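Local coordinates for glycosylation Associate Protein 1 (Streptococcus agalactiae serotype V, PDB 6OYC) that probably acts with Gap2 and Gap3 in the glycosylation and accessory Sec export of surface glycoproteins, at residues I198-L203 against E209-E214; Q364-Y369 against L406-P411; F31-N36 against I231-Q236. One frame throughout, in Å; residues are numbered along the deposited sequence.

Contact 3 lies on the seven-stranded parallel sheet, contact 2 on the six-stranded one. Contact 1 lies at the surface, where the loop before strand 204-205 of the antiparallel sheet meets helix 208-223. Contact 3 sets the end of strand 229-233 against the start of helix 33-43. Contact 1 is nested inside the chain loop that contact 3 closes, and its helix leads into strand 229-233. Their centres are 25 Å apart and their nearest atoms about 7 Å. Contacts 1 and 2 lie on opposite sides of the chain's centre, about 50 Å apart between centres. The centres of contacts 2 and 3 are about 33 Å apart. A bound sulfate sits beside segment 231-236 of contact 3.

Contact 1 (I198-L203 against E209-E214); sequences IHFLKL and EELIRE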
loop_
_atom_site.group_PDB
_atom_site.type_symbol
_atom_site.label_atom_id
_atom_site.label_comp_id
_atom_site.label_asym_id
_atom_site.label_seq_id
_atom_site.Cartn_x
_atom_site.Cartn_y
_atom_site.Cartn_z
ATOM N N ILE A 198 32.780 4.585 16.409
ATOM C CA ILE A 198 32.844 3.316 17.126
ATOM C C ILE A 198 31.879 2.263 16.563
ATOM O O ILE A 198 32.256 1.106 16.350
ATOM C CB ILE A 198 32.593 3.580 18.632
ATOM C CG1 ILE A 198 32.959 2.368 19.466
ATOM C CG2 ILE A 198 31.191 4.119 18.921
ATOM C CD1 ILE A 198 34.372 2.017 19.292
ATOM N N HIS A 199 30.640 2.650 16.271
ATOM C CA HIS A 199 29.624 1.686 15.868
ATOM C C HIS A 199 29.654 1.359 14.376
ATOM O O HIS A 199 28.804 0.594 13.914
ATOM C CB HIS A 199 28.235 2.191 16.259
ATOM C CG HIS A 199 28.133 2.625 17.686
ATOM N ND1 HIS A 199 28.239 1.742 18.738
ATOM C CD2 HIS A 199 27.930 3.845 18.240
ATOM C CE1 HIS A 199 28.118 2.400 19.879
ATOM N NE2 HIS A 199 27.929 3.678 19.606
ATOM N N PHE A 200 30.607 1.892 13.618
ATOM C CA PHE A 200 30.602 1.751 12.170
ATOM C C PHE A 200 31.974 1.350 11.646
ATOM O O PHE A 200 33.010 1.710 12.218
ATOM C CB PHE A 200 30.175 3.052 11.489
ATOM C CG PHE A 200 28.807 3.527 11.904
ATOM C CD1 PHE A 200 28.625 4.220 13.099
ATOM C CD2 PHE A 200 27.699 3.293 11.095
ATOM C CE1 PHE A 200 27.354 4.666 13.485
ATOM C CE2 PHE A 200 26.428 3.744 11.474
ATOM C CZ PHE A 200 26.256 4.432 12.664
ATOM N N LEU A 201 31.966 0.622 10.525
ATOM C CA LEU A 201 33.207 0.227 9.866
ATOM C C LEU A 201 33.860 1.379 9.111
ATOM O O LEU A 201 35.065 1.311 8.818
ATOM C CB LEU A 201 32.947 -0.938 8.897
ATOM C CG LEU A 201 32.673 -2.298 9.540
ATOM C CD1 LEU A 201 32.370 -3.340 8.465
ATOM C CD2 LEU A 201 33.857 -2.752 10.445
ATOM N N LYS A 202 33.106 2.427 8.778
ATOM C CA LYS A 202 33.651 3.560 8.041
ATOM C C LYS A 202 33.095 4.857 8.604
ATOM O O LYS A 202 32.017 4.886 9.201
ATOM C CB LYS A 202 33.334 3.482 6.540
ATOM C CG LYS A 202 34.045 2.374 5.807
ATOM C CD LYS A 202 33.228 1.846 4.653
ATOM C CE LYS A 202 33.446 2.642 3.404
ATOM N NZ LYS A 202 33.702 1.705 2.274
ATOM N N LEU A 203 33.852 5.934 8.406
ATOM C CA LEU A 203 33.402 7.288 8.706
ATOM C C LEU A 203 32.667 7.917 7.536
ATOM O O LEU A 203 31.870 8.840 7.731
ATOM C CB LEU A 203 34.605 8.173 9.083
ATOM C CG LEU A 203 34.332 9.414 9.932
ATOM C CD1 LEU A 203 33.774 9.024 11.303
ATOM C CD2 LEU A 203 35.590 10.258 10.076
ATOM N N GLU A 209 23.250 2.990 0.584
ATOM C CA GLU A 209 23.105 1.539 0.516
ATOM C C GLU A 209 24.308 0.813 1.116
ATOM O O GLU A 209 24.159 -0.251 1.734
ATOM C CB GLU A 209 22.904 1.097 -0.924
ATOM C CG GLU A 209 22.740 -0.390 -1.041
ATOM C CD GLU A 209 22.729 -0.841 -2.475
ATOM O OE1 GLU A 209 22.403 -0.013 -3.355
ATOM O OE2 GLU A 209 23.066 -2.018 -2.716
ATOM N N GLU A 210 25.509 1.362 0.931
ATOM C CA GLU A 210 26.701 0.726 1.476
ATOM C C GLU A 210 26.578 0.556 2.986
ATOM O O GLU A 210 26.884 -0.513 3.535
ATOM C CB GLU A 210 27.935 1.555 1.106
ATOM C CG GLU A 210 29.264 0.885 1.384
ATOM C CD GLU A 210 30.484 1.814 1.166
ATOM O OE1 GLU A 210 30.326 3.022 0.873
ATOM O OE2 GLU A 210 31.620 1.322 1.316
ATOM N N LEU A 211 26.104 1.593 3.672
ATOM C CA LEU A 211 25.870 1.480 5.103
ATOM C C LEU A 211 24.745 0.492 5.412
ATOM O O LEU A 211 24.821 -0.256 6.394
ATOM C CB LEU A 211 25.568 2.861 5.690
ATOM C CG LEU A 211 25.217 2.887 7.183
ATOM C CD1 LEU A 211 26.342 2.276 8.008
ATOM C CD2 LEU A 211 24.900 4.331 7.645
ATOM N N ILE A 212 23.694 0.458 4.587
ATOM C CA ILE A 212 22.591 -0.461 4.854
ATOM C C ILE A 212 23.047 -1.912 4.694
ATOM O O ILE A 212 22.637 -2.792 5.468
ATOM C CB ILE A 212 21.385 -0.121 3.957
ATOM C CG1 ILE A 212 20.817 1.235 4.375
ATOM C CG2 ILE A 212 20.308 -1.177 4.090
ATOM C CD1 ILE A 212 19.980 1.898 3.352
ATOM N N ARG A 213 23.898 -2.189 3.695
ATOM C CA ARG A 213 24.440 -3.542 3.569
ATOM C C ARG A 213 25.168 -3.933 4.842
ATOM O O ARG A 213 25.007 -5.055 5.343
ATOM C CB ARG A 213 25.385 -3.664 2.357
ATOM C CG ARG A 213 24.736 -3.334 1.006
ATOM C CD ARG A 213 25.513 -3.846 -0.234
ATOM N NE ARG A 213 26.858 -3.285 -0.413
ATOM C CZ ARG A 213 27.132 -2.101 -0.974
ATOM N NH1 ARG A 213 26.148 -1.321 -1.397
ATOM N NH2 ARG A 213 28.398 -1.686 -1.101
ATOM N N GLU A 214 25.939 -2.999 5.400
ATOM C CA GLU A 214 26.728 -3.293 6.599
ATOM C C GLU A 214 25.819 -3.617 7.775
ATOM O O GLU A 214 26.010 -4.625 8.468
ATOM C CB GLU A 214 27.645 -2.110 6.935
ATOM C CG GLU A 214 28.319 -2.247 8.290
ATOM C CD GLU A 214 29.213 -1.071 8.648
ATOM O OE1 GLU A 214 29.853 -0.472 7.752
ATOM O OE2 GLU A 214 29.268 -0.742 9.848
HETATM O O HOH W 1 27.709 -0.885 11.983
#
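Glu214 reaches from helix 208-223 to Leu201 in the loop before strand 204-205. From CB its chain leaves the helix with CG anti to the backbone N (chi1 170°) and stays extended. CG comes within 4.2 Å of Leu201 CD1. CD then passes the backbone N and CB of Leu201. OE1 lies 3.3 Å from Leu201 CB and is hydrogen-bonded to the hydroxyl of Tyr205. OE2 accepts from Leu201 N at 3.1 Å, on the syn side and 25° out of the carboxylate plane. A water also donates to Glu214 OE2 at 2.6 Å, and it bridges to His199 O at 2.7 Å. Nearby, Leu211 CD1 meets the edge of the Phe200 ring, 3.5 Å from CD2. Further along the loop, Lys202 NZ and Glu210 OE2 are paired as a salt bridge, but the modelled distance is implausibly short, so its detail is doubtful. The hydroxyl of Tyr205 also bonds Lys202 N, so it ties both segments together. With a backbone N, a hydroxyl and a water on its carboxylate, Glu214 is probably ionised; the contact is a mainly polar one at the protein surface, beside one small apolar touch.

Contact 2 (Q364-Y369 against L406-P411); sequences QLTYDY and LSFTHP
Gln364 NE2 donates to Asp368 OD1 at 3.1 Å, one turn along the helix that carries Tyr367 to Phe408. Asp368 OD1 lies in the amide plane of Gln364, while NE2 approaches from above the carboxylate plane. This bond stays within the helix. The contact with the strand is made by carbon atoms. Tyr367 and Phe408 form a T-shaped pair, in which the edge of Tyr367 faces the flat side of Phe408. The ring centroids are 5.1 Å apart and the planes meet at 64°. The touching edge is at CD1 of Tyr367, which lies 3.4 Å from Phe408 CG, near the rim of that ring. Tyr367 CE1 continues past the ring to Phe408 CB, 3.8 Å away. Tyr367 CB makes a CH-pi contact 4.1 Å from the centroid of the Phe408 ring, almost straight above it. Phe408 has CG anti to its backbone N (chi1 180°), which carries the ring off the strand to the helix. Thr366 CG2 adds a looser touch at 4.3 Å from Phe408 CE2. Leu370, a residue further along the helix, also packs on Phe408. Strand 406-409 is an outermost strand of a parallel sheet, paired with strand 349-354. Helix 360-375 lies between these two strands in the chain, so the pair packs the helix of a beta-alpha-beta unit onto its second strand.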
loop_
_atom_site.group_PDB
_atom_site.type_symbol
_atom_site.label_atom_id
_atom_site.label_comp_id
_atom_site.label_asym_id
_atom_site.label_seq_id
_atom_site.Cartn_x
_atom_site.Cartn_y
_atom_site.Cartn_z
ATOM N N GLN A 364 -12.089 15.818 -10.941
ATOM C CA GLN A 364 -13.170 16.790 -11.098
ATOM C C GLN A 364 -13.830 16.659 -12.461
ATOM O O GLN A 364 -15.059 16.695 -12.567
ATOM C CB GLN A 364 -12.624 18.208 -10.896
ATOM C CG GLN A 364 -13.677 19.304 -10.843
ATOM C CD GLN A 364 -14.612 19.156 -9.658
ATOM O OE1 GLN A 364 -14.178 19.125 -8.506
ATOM N NE2 GLN A 364 -15.908 19.065 -9.939
ATOM N N LEU A 365 -13.027 16.488 -13.513
ATOM C CA LEU A 365 -13.569 16.336 -14.861
ATOM C C LEU A 365 -14.421 15.079 -14.983
ATOM O O LEU A 365 -15.500 15.114 -15.582
ATOM C CB LEU A 365 -12.426 16.306 -15.876
ATOM C CG LEU A 365 -11.791 17.674 -16.142
ATOM C CD1 LEU A 365 -10.913 17.586 -17.348
ATOM C CD2 LEU A 365 -12.868 18.741 -16.346
ATOM N N THR A 366 -13.938 13.956 -14.439
ATOM C CA THR A 366 -14.723 12.723 -14.422
ATOM C C THR A 366 -16.052 12.912 -13.693
ATOM O O THR A 366 -17.097 12.416 -14.146
ATOM C CB THR A 366 -13.915 11.621 -13.754
ATOM O OG1 THR A 366 -12.741 11.382 -14.525
ATOM C CG2 THR A 366 -14.725 10.339 -13.615
ATOM N N TYR A 367 -16.023 13.601 -12.543
ATOM C CA TYR A 367 -17.252 13.890 -11.808
ATOM C C TYR A 367 -18.147 14.844 -12.590
ATOM O O TYR A 367 -19.360 14.636 -12.670
ATOM C CB TYR A 367 -16.919 14.475 -10.430
ATOM C CG TYR A 367 -18.154 14.914 -9.696
ATOM C CD1 TYR A 367 -18.957 13.988 -9.039
ATOM C CD2 TYR A 367 -18.550 16.240 -9.699
ATOM C CE1 TYR A 367 -20.113 14.378 -8.381
ATOM C CE2 TYR A 367 -19.703 16.641 -9.048
ATOM C CZ TYR A 367 -20.484 15.707 -8.392
ATOM O OH TYR A 367 -21.628 16.114 -7.745
ATOM N N ASP A 368 -17.558 15.900 -13.167
ATOM C CA ASP A 368 -18.316 16.842 -13.986
ATOM C C ASP A 368 -18.988 16.134 -15.146
ATOM O O ASP A 368 -20.158 16.392 -15.445
ATOM C CB ASP A 368 -17.403 17.947 -14.527
ATOM C CG ASP A 368 -17.027 18.967 -13.479
ATOM O OD1 ASP A 368 -17.714 19.043 -12.450
ATOM O OD2 ASP A 368 -16.050 19.705 -13.697
ATOM N N TYR A 369 -18.268 15.232 -15.813
ATOM C CA TYR A 369 -18.893 14.514 -16.914
ATOM C C TYR A 369 -20.014 13.610 -16.414
ATOM O O TYR A 369 -21.092 13.569 -17.015
ATOM C CB TYR A 369 -17.857 13.716 -17.704
ATOM C CG TYR A 369 -18.490 13.006 -18.866
ATOM C CD1 TYR A 369 -18.677 13.647 -20.089
ATOM C CD2 TYR A 369 -18.948 11.708 -18.729
ATOM C CE1 TYR A 369 -19.290 12.986 -21.152
ATOM C CE2 TYR A 369 -19.559 11.053 -19.762
ATOM C CZ TYR A 369 -19.729 11.683 -20.970
ATOM O OH TYR A 369 -20.342 10.982 -21.978
ATOM N N LEU A 406 -27.689 7.727 -6.682
ATOM C CA LEU A 406 -26.338 7.799 -7.225
ATOM C C LEU A 406 -25.457 8.632 -6.311
ATOM O O LEU A 406 -25.880 9.686 -5.816
ATOM C CB LEU A 406 -26.324 8.431 -8.619
ATOM C CG LEU A 406 -27.143 7.764 -9.710
ATOM C CD1 LEU A 406 -26.958 8.506 -11.037
ATOM C CD2 LEU A 406 -26.726 6.315 -9.808
ATOM N N SER A 407 -24.219 8.181 -6.117
ATOM C CA SER A 407 -23.221 9.008 -5.461
ATOM C C SER A 407 -21.869 8.799 -6.127
ATOM O O SER A 407 -21.659 7.871 -6.919
ATOM C CB SER A 407 -23.131 8.725 -3.950
ATOM O OG SER A 407 -22.950 7.343 -3.695
ATOM N N PHE A 408 -20.948 9.693 -5.787
ATOM C CA PHE A 408 -19.594 9.677 -6.302
ATOM C C PHE A 408 -18.657 9.817 -5.116
ATOM O O PHE A 408 -18.821 10.732 -4.304
ATOM C CB PHE A 408 -19.388 10.813 -7.309
ATOM C CG PHE A 408 -18.011 10.875 -7.893
ATOM C CD1 PHE A 408 -16.993 11.594 -7.258
ATOM C CD2 PHE A 408 -17.725 10.230 -9.088
ATOM C CE1 PHE A 408 -15.717 11.650 -7.807
ATOM C CE2 PHE A 408 -16.461 10.292 -9.641
ATOM C CZ PHE A 408 -15.453 11.001 -9.002
ATOM N N THR A 409 -17.688 8.913 -5.000
ATOM C CA THR A 409 -16.745 8.981 -3.896
ATOM C C THR A 409 -15.333 8.703 -4.394
ATOM O O THR A 409 -15.124 8.036 -5.414
ATOM C CB THR A 409 -17.096 8.002 -2.761
ATOM O OG1 THR A 409 -16.222 8.246 -1.658
ATOM C CG2 THR A 409 -16.877 6.571 -3.184
ATOM N N HIS A 410 -14.362 9.210 -3.630
ATOM C CA HIS A 410 -12.939 9.038 -3.909
ATOM C C HIS A 410 -12.251 8.547 -2.642
ATOM O O HIS A 410 -11.789 9.351 -1.826
ATOM C CB HIS A 410 -12.314 10.346 -4.398
ATOM C CG HIS A 410 -10.814 10.323 -4.410
ATOM N ND1 HIS A 410 -10.090 9.349 -5.067
ATOM C CD2 HIS A 410 -9.905 11.138 -3.825
ATOM C CE1 HIS A 410 -8.802 9.570 -4.892
ATOM N NE2 HIS A 410 -8.664 10.650 -4.145
ATOM N N PRO A 411 -12.165 7.239 -2.441
ATOM C CA PRO A 411 -11.484 6.721 -1.241
ATOM C C PRO A 411 -10.015 7.139 -1.220
ATOM O O PRO A 411 -9.340 7.112 -2.248
ATOM C CB PRO A 411 -11.633 5.200 -1.370
ATOM C CG PRO A 411 -12.685 4.990 -2.465
ATOM C CD PRO A 411 -12.619 6.178 -3.353
#

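Contact 3 (F31-N36 against I231-Q236); sequences FDDTIN and IVSFNQ. With SO4 (sulfate ion), chain J.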
loop_
_atom_site.group_PDB
_atom_site.type_symbol
_atom_site.label_atom_id
_atom_site.label_comp_id
_atom_site.label_asym_id
_atom_site.label_seq_id
_atom_site.Cartn_x
_atom_site.Cartn_y
_atom_site.Cartn_z
ATOM N N PHE A 31 -0.935 -2.452 0.696
ATOM C CA PHE A 31 -1.030 -3.889 0.948
ATOM C C PHE A 31 -0.230 -4.686 -0.085
ATOM O O PHE A 31 -0.351 -4.450 -1.289
ATOM C CB PHE A 31 -2.506 -4.305 0.920
ATOM C CG PHE A 31 -2.723 -5.771 1.115
ATOM C CD1 PHE A 31 -2.794 -6.308 2.396
ATOM C CD2 PHE A 31 -2.802 -6.624 0.023
ATOM C CE1 PHE A 31 -2.964 -7.670 2.585
ATOM C CE2 PHE A 31 -2.976 -7.990 0.204
ATOM C CZ PHE A 31 -3.061 -8.513 1.490
ATOM N N ASP A 32 0.604 -5.618 0.376
ATOM C CA ASP A 32 1.399 -6.385 -0.581
ATOM C C ASP A 32 1.662 -7.777 -0.024
ATOM O O ASP A 32 1.110 -8.166 1.010
ATOM C CB ASP A 32 2.693 -5.646 -0.937
ATOM C CG ASP A 32 3.722 -5.652 0.192
ATOM O OD1 ASP A 32 3.462 -6.210 1.277
ATOM O OD2 ASP A 32 4.815 -5.079 -0.011
ATOM N N ASP A 33 2.555 -8.511 -0.704
ATOM C CA ASP A 33 2.811 -9.907 -0.359
ATOM C C ASP A 33 3.381 -10.059 1.048
ATOM O O ASP A 33 3.066 -11.036 1.742
ATOM C CB ASP A 33 3.730 -10.545 -1.411
ATOM C CG ASP A 33 5.024 -9.747 -1.649
ATOM O OD1 ASP A 33 4.978 -8.491 -1.593
ATOM O OD2 ASP A 33 6.088 -10.382 -1.900
ATOM N N THR A 34 4.203 -9.115 1.504
ATOM C CA THR A 34 4.754 -9.250 2.847
ATOM C C THR A 34 3.660 -9.165 3.900
ATOM O O THR A 34 3.649 -9.952 4.856
ATOM C CB THR A 34 5.811 -8.182 3.099
ATOM O OG1 THR A 34 6.823 -8.266 2.093
ATOM C CG2 THR A 34 6.442 -8.363 4.493
ATOM N N ILE A 35 2.738 -8.205 3.755
ATOM C CA ILE A 35 1.623 -8.101 4.698
ATOM C C ILE A 35 0.828 -9.396 4.699
ATOM O O ILE A 35 0.534 -9.979 5.751
ATOM C CB ILE A 35 0.715 -6.908 4.341
ATOM C CG1 ILE A 35 1.502 -5.587 4.281
ATOM C CG2 ILE A 35 -0.513 -6.886 5.272
ATOM C CD1 ILE A 35 1.883 -5.050 5.609
ATOM N N ASN A 36 0.459 -9.853 3.509
ATOM C CA ASN A 36 -0.345 -11.057 3.396
ATOM C C ASN A 36 0.356 -12.246 4.043
ATOM O O ASN A 36 -0.265 -13.011 4.793
ATOM C CB ASN A 36 -0.641 -11.309 1.921
ATOM C CG ASN A 36 -1.168 -12.685 1.675
ATOM O OD1 ASN A 36 -0.399 -13.644 1.548
ATOM N ND2 ASN A 36 -2.492 -12.807 1.638
ATOM N N ILE A 231 12.488 -14.824 4.536
ATOM C CA ILE A 231 11.520 -14.664 3.463
ATOM C C ILE A 231 11.734 -13.287 2.870
ATOM O O ILE A 231 11.571 -12.272 3.558
ATOM C CB ILE A 231 10.080 -14.871 3.956
ATOM C CG1 ILE A 231 9.948 -16.300 4.530
ATOM C CG2 ILE A 231 9.112 -14.647 2.811
ATOM C CD1 ILE A 231 8.781 -16.549 5.459
ATOM N N VAL A 232 12.150 -13.257 1.607
ATOM C CA VAL A 232 12.606 -12.041 0.951
ATOM C C VAL A 232 11.572 -11.610 -0.079
ATOM O O VAL A 232 11.223 -12.371 -0.993
ATOM C CB VAL A 232 13.976 -12.225 0.279
ATOM C CG1 VAL A 232 14.395 -10.917 -0.436
ATOM C CG2 VAL A 232 15.020 -12.650 1.307
ATOM N N SER A 233 11.098 -10.383 0.070
ATOM C CA SER A 233 10.396 -9.694 -1.002
ATOM C C SER A 233 11.334 -9.514 -2.197
ATOM O O SER A 233 12.349 -8.818 -2.090
ATOM C CB SER A 233 9.927 -8.340 -0.468
ATOM O OG SER A 233 8.773 -7.902 -1.130
ATOM N N PHE A 234 11.024 -10.150 -3.329
ATOM C CA PHE A 234 11.944 -10.097 -4.469
ATOM C C PHE A 234 12.104 -8.664 -4.969
ATOM O O PHE A 234 11.131 -8.035 -5.391
ATOM C CB PHE A 234 11.456 -10.995 -5.614
ATOM C CG PHE A 234 12.448 -11.123 -6.753
ATOM C CD1 PHE A 234 12.646 -10.081 -7.650
ATOM C CD2 PHE A 234 13.178 -12.289 -6.926
ATOM C CE1 PHE A 234 13.551 -10.201 -8.694
ATOM C CE2 PHE A 234 14.080 -12.415 -7.965
ATOM C CZ PHE A 234 14.266 -11.371 -8.856
ATOM N N ASN A 235 13.336 -8.163 -4.969
ATOM C CA ASN A 235 13.597 -6.815 -5.445
ATOM C C ASN A 235 15.059 -6.694 -5.855
ATOM O O ASN A 235 15.958 -7.022 -5.067
ATOM C CB ASN A 235 13.259 -5.791 -4.353
ATOM C CG ASN A 235 12.958 -4.433 -4.918
ATOM O OD1 ASN A 235 13.663 -3.951 -5.797
ATOM N ND2 ASN A 235 11.890 -3.812 -4.434
ATOM N N GLN A 236 15.306 -6.200 -7.068
ATOM C CA GLN A 236 16.695 -6.013 -7.483
ATOM C C GLN A 236 17.440 -4.991 -6.629
ATOM O O GLN A 236 18.670 -5.028 -6.586
ATOM C CB GLN A 236 16.775 -5.598 -8.952
ATOM C CG GLN A 236 16.095 -4.285 -9.272
ATOM C CD GLN A 236 16.085 -3.973 -10.773
ATOM O OE1 GLN A 236 15.018 -3.903 -11.395
ATOM N NE2 GLN A 236 17.271 -3.791 -11.357
HETATM S S SO4 J . 12.473 -6.258 -9.983
HETATM O O1 SO4 J . 12.982 -6.549 -8.639
HETATM O O2 SO4 J . 13.523 -6.464 -10.986
HETATM O O3 SO4 J . 11.341 -7.159 -10.284
HETATM O O4 SO4 J . 11.980 -4.867 -10.030
HETATM O O HOH W 2 7.050 -6.318 0.287
#
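Thr34 holds OG1 beside its own backbone N (chi1 -56°), and Ser233 holds OG anti to its N (chi1 -152°). These torsions turn the two hydroxyls to one shared water, with Thr34 OG1 3.8 Å from Ser233 OG. The water joins the segments. It donates to Asp32 OD2 at 2.6 Å and to Thr34 OG1 at 2.7 Å. The same water is hydrogen-bonded to Ser233 OG, also at 2.7 Å. Three buried oxygens from both segments therefore share one solvent molecule. Asp33 OD2 is merely near, 3.7 Å from Ser233 OG. Asp32 is the N-cap of helix 33-43. Its OD1 accepts from Ile35 N at 3.3 Å, a nearly straight bond of 167°, and more weakly from Thr34 N. One carboxylate thus caps the helix with OD1 and holds the water with OD2. Asp33 has its own partners: OD2 bonds Ser254 OG on strand 250-255, and OD1 forms a salt bridge with Arg259.

Beyond the strand, the backbone turns to meet a sulfate, probably from the crystallisation liquor. Gln236 N donates to sulfate O1 at 2.8 Å, and the edge of the Phe234 ring lies next to the same oxygen. Asn260 and Asn261 just before helix 262-267, and Asn264 in its first turn, also bind the sulfate. Strand 229-233 lies next to strand 2-5. The parallel sheet, with strand order 3-2-1-4-5-6-7, is Rossmann-like, and the contact lies at the end of its central strand, consistent with the GT-B relationship of this family.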